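Local coordinates for protein S-adenosylmethionine:tRNA ribosyltransferase-isomerase (Thermotoga maritima, PDB 1VKY) that probably transfers and isomerises the ribose of S-adenosylmethionine onto preQ1-modified tRNA, giving epoxyqueuosine in the queuosine pathway, at residues E21-P24 against E25-A28. Numbering follows the deposited sequence.
Sequences ELPP and ELIA
Two successive i to i+3 hydrogen bonds define the turn: Leu26 N reaches Pro23 O at 2.9 Å, and Ile27 N reaches Pro24 O at 3.2 Å. Both N-H...O angles are fairly straight (164° and 161°), although each donor sits above the carbonyl plane. A water donates to Pro24 O and to Ile27 O, 2.7 Å from each, so Pro24 O serves two donors.

Apolar contacts line the turn. With CG anti to the backbone N (chi1 177°), Leu22 sends CD2 to within 3.8 Å of Ile27 CG1, the two side chains crossing nearly at a right angle, while its CD1 meets Leu26 CB at 4.0 Å. Leu26 CD1 in turn packs on Pro23 CD at 3.9 Å, and Pro24 packs on Leu305 of the second subunit.

With CG between its backbone N and carbonyl carbon and a bend at chi2, Glu25 folds back, its carboxylate against Pro23 CB and OE1 3.5 Å from Pro24 CD; OE2 salt-bridges Arg334. Without the ring, a glycine at Pro24 would probably leave the backbone freer to rotate and the carboxylate and Leu305 without that neighbour.

Consecutive i to i+3 bonds identify a short 3-10 turn, begun by Pro24 after Pro23 supplies the first acceptor, in the loop preceding strand 39-44.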
ATOM      1  N   GLU B  21     -16.965  -8.308 -12.299  1.00 34.37           N
ATOM      2  CA  GLU B  21     -17.475  -7.354 -11.333  1.00 35.46           C
ATOM      3  C   GLU B  21     -16.755  -7.551 -10.033  1.00 33.41           C
ATOM      4  O   GLU B  21     -16.882  -8.598  -9.419  1.00 34.69           O
ATOM      5  CB  GLU B  21     -19.000  -7.530 -11.113  1.00 38.73           C
ATOM      6  N   LEU B  22     -15.986  -6.550  -9.632  1.00 34.57           N
ATOM      7  CA  LEU B  22     -15.177  -6.604  -8.408  1.00 33.50           C
ATOM      8  C   LEU B  22     -15.742  -5.585  -7.394  1.00 35.12           C
ATOM      9  O   LEU B  22     -15.545  -4.374  -7.598  1.00 35.70           O
ATOM     10  CB  LEU B  22     -13.732  -6.217  -8.722  1.00 30.98           C
ATOM     11  CG  LEU B  22     -12.731  -6.140  -7.565  1.00 29.62           C
ATOM     12  CD1 LEU B  22     -12.840  -7.370  -6.656  1.00 32.17           C
ATOM     13  CD2 LEU B  22     -11.265  -5.924  -8.047  1.00 29.89           C
ATOM     14  N   PRO B  23     -16.398  -6.042  -6.321  1.00 36.73           N
ATOM     15  CA  PRO B  23     -16.853  -5.112  -5.285  1.00 35.38           C
ATOM     16  C   PRO B  23     -15.653  -4.337  -4.731  1.00 34.29           C
ATOM     17  O   PRO B  23     -14.646  -4.942  -4.335  1.00 31.92           O
ATOM     18  CB  PRO B  23     -17.490  -6.022  -4.223  1.00 35.61           C
ATOM     19  CG  PRO B  23     -17.801  -7.286  -4.944  1.00 36.77           C
ATOM     20  CD  PRO B  23     -16.723  -7.431  -5.966  1.00 34.98           C
ATOM     21  N   PRO B  24     -15.752  -3.003  -4.688  1.00 32.63           N
ATOM     22  CA  PRO B  24     -14.585  -2.200  -4.397  1.00 32.50           C
ATOM     23  C   PRO B  24     -14.026  -2.488  -3.025  1.00 30.51           C
ATOM     24  O   PRO B  24     -12.843  -2.298  -2.796  1.00 30.31           O
ATOM     25  CB  PRO B  24     -15.106  -0.742  -4.537  1.00 33.13           C
ATOM     26  CG  PRO B  24     -16.536  -0.813  -4.414  1.00 36.72           C
ATOM     27  CD  PRO B  24     -16.947  -2.175  -4.917  1.00 36.07           C
ATOM     28  N   GLU B  25     -14.870  -2.962  -2.116  1.00 31.70           N
ATOM     29  CA  GLU B  25     -14.435  -3.222  -0.750  1.00 33.32           C
ATOM     30  C   GLU B  25     -13.434  -4.399  -0.684  1.00 34.26           C
ATOM     31  O   GLU B  25     -12.717  -4.550   0.289  1.00 30.67           O
ATOM     32  CB  GLU B  25     -15.622  -3.434   0.229  1.00 32.99           C
ATOM     33  CG  GLU B  25     -16.511  -4.646   0.058  1.00 33.76           C
ATOM     34  CD  GLU B  25     -17.598  -4.481  -0.966  1.00 40.46           C
ATOM     35  OE1 GLU B  25     -17.487  -3.547  -1.764  1.00 35.21           O
ATOM     36  OE2 GLU B  25     -18.574  -5.291  -0.983  1.00 37.45           O
ATOM     37  N   LEU B  26     -13.359  -5.200  -1.738  1.00 35.26           N
ATOM     38  CA  LEU B  26     -12.448  -6.348  -1.745  1.00 31.50           C
ATOM     39  C   LEU B  26     -11.025  -5.998  -2.132  1.00 32.67           C
ATOM     40  O   LEU B  26     -10.126  -6.842  -1.990  1.00 30.83           O
ATOM     41  CB  LEU B  26     -13.013  -7.451  -2.646  1.00 32.96           C
ATOM     42  CG  LEU B  26     -14.353  -8.013  -2.169  1.00 32.23           C
ATOM     43  CD1 LEU B  26     -14.778  -9.214  -3.056  1.00 34.90           C
ATOM     44  CD2 LEU B  26     -14.238  -8.452  -0.738  1.00 35.10           C
ATOM     45  N   ILE B  27     -10.802  -4.774  -2.600  1.00 31.17           N
ATOM     46  CA  ILE B  27      -9.442  -4.324  -2.879  1.00 32.20           C
ATOM     47  C   ILE B  27      -8.781  -3.932  -1.559  1.00 35.80           C
ATOM     48  O   ILE B  27      -9.110  -2.917  -0.986  1.00 32.84           O
ATOM     49  CB  ILE B  27      -9.434  -3.191  -3.907  1.00 29.95           C
ATOM     50  CG1 ILE B  27     -10.098  -3.667  -5.203  1.00 32.52           C
ATOM     51  CG2 ILE B  27      -8.023  -2.664  -4.138  1.00 35.69           C
ATOM     52  CD1 ILE B  27     -10.197  -2.638  -6.251  1.00 36.51           C
ATOM     53  N   ALA B  28      -7.829  -4.754  -1.120  1.00 34.99           N
ATOM     54  CA  ALA B  28      -7.168  -4.613   0.163  1.00 36.43           C
ATOM     55  C   ALA B  28      -6.265  -3.374   0.244  1.00 38.72           C
ATOM     56  O   ALA B  28      -5.565  -3.046  -0.696  1.00 34.67           O
ATOM     57  CB  ALA B  28      -6.365  -5.831   0.443  1.00 35.60           C
TER
HETATM   58  O   HOH W   1     -11.201  -1.289  -0.848  1.00 47.70           O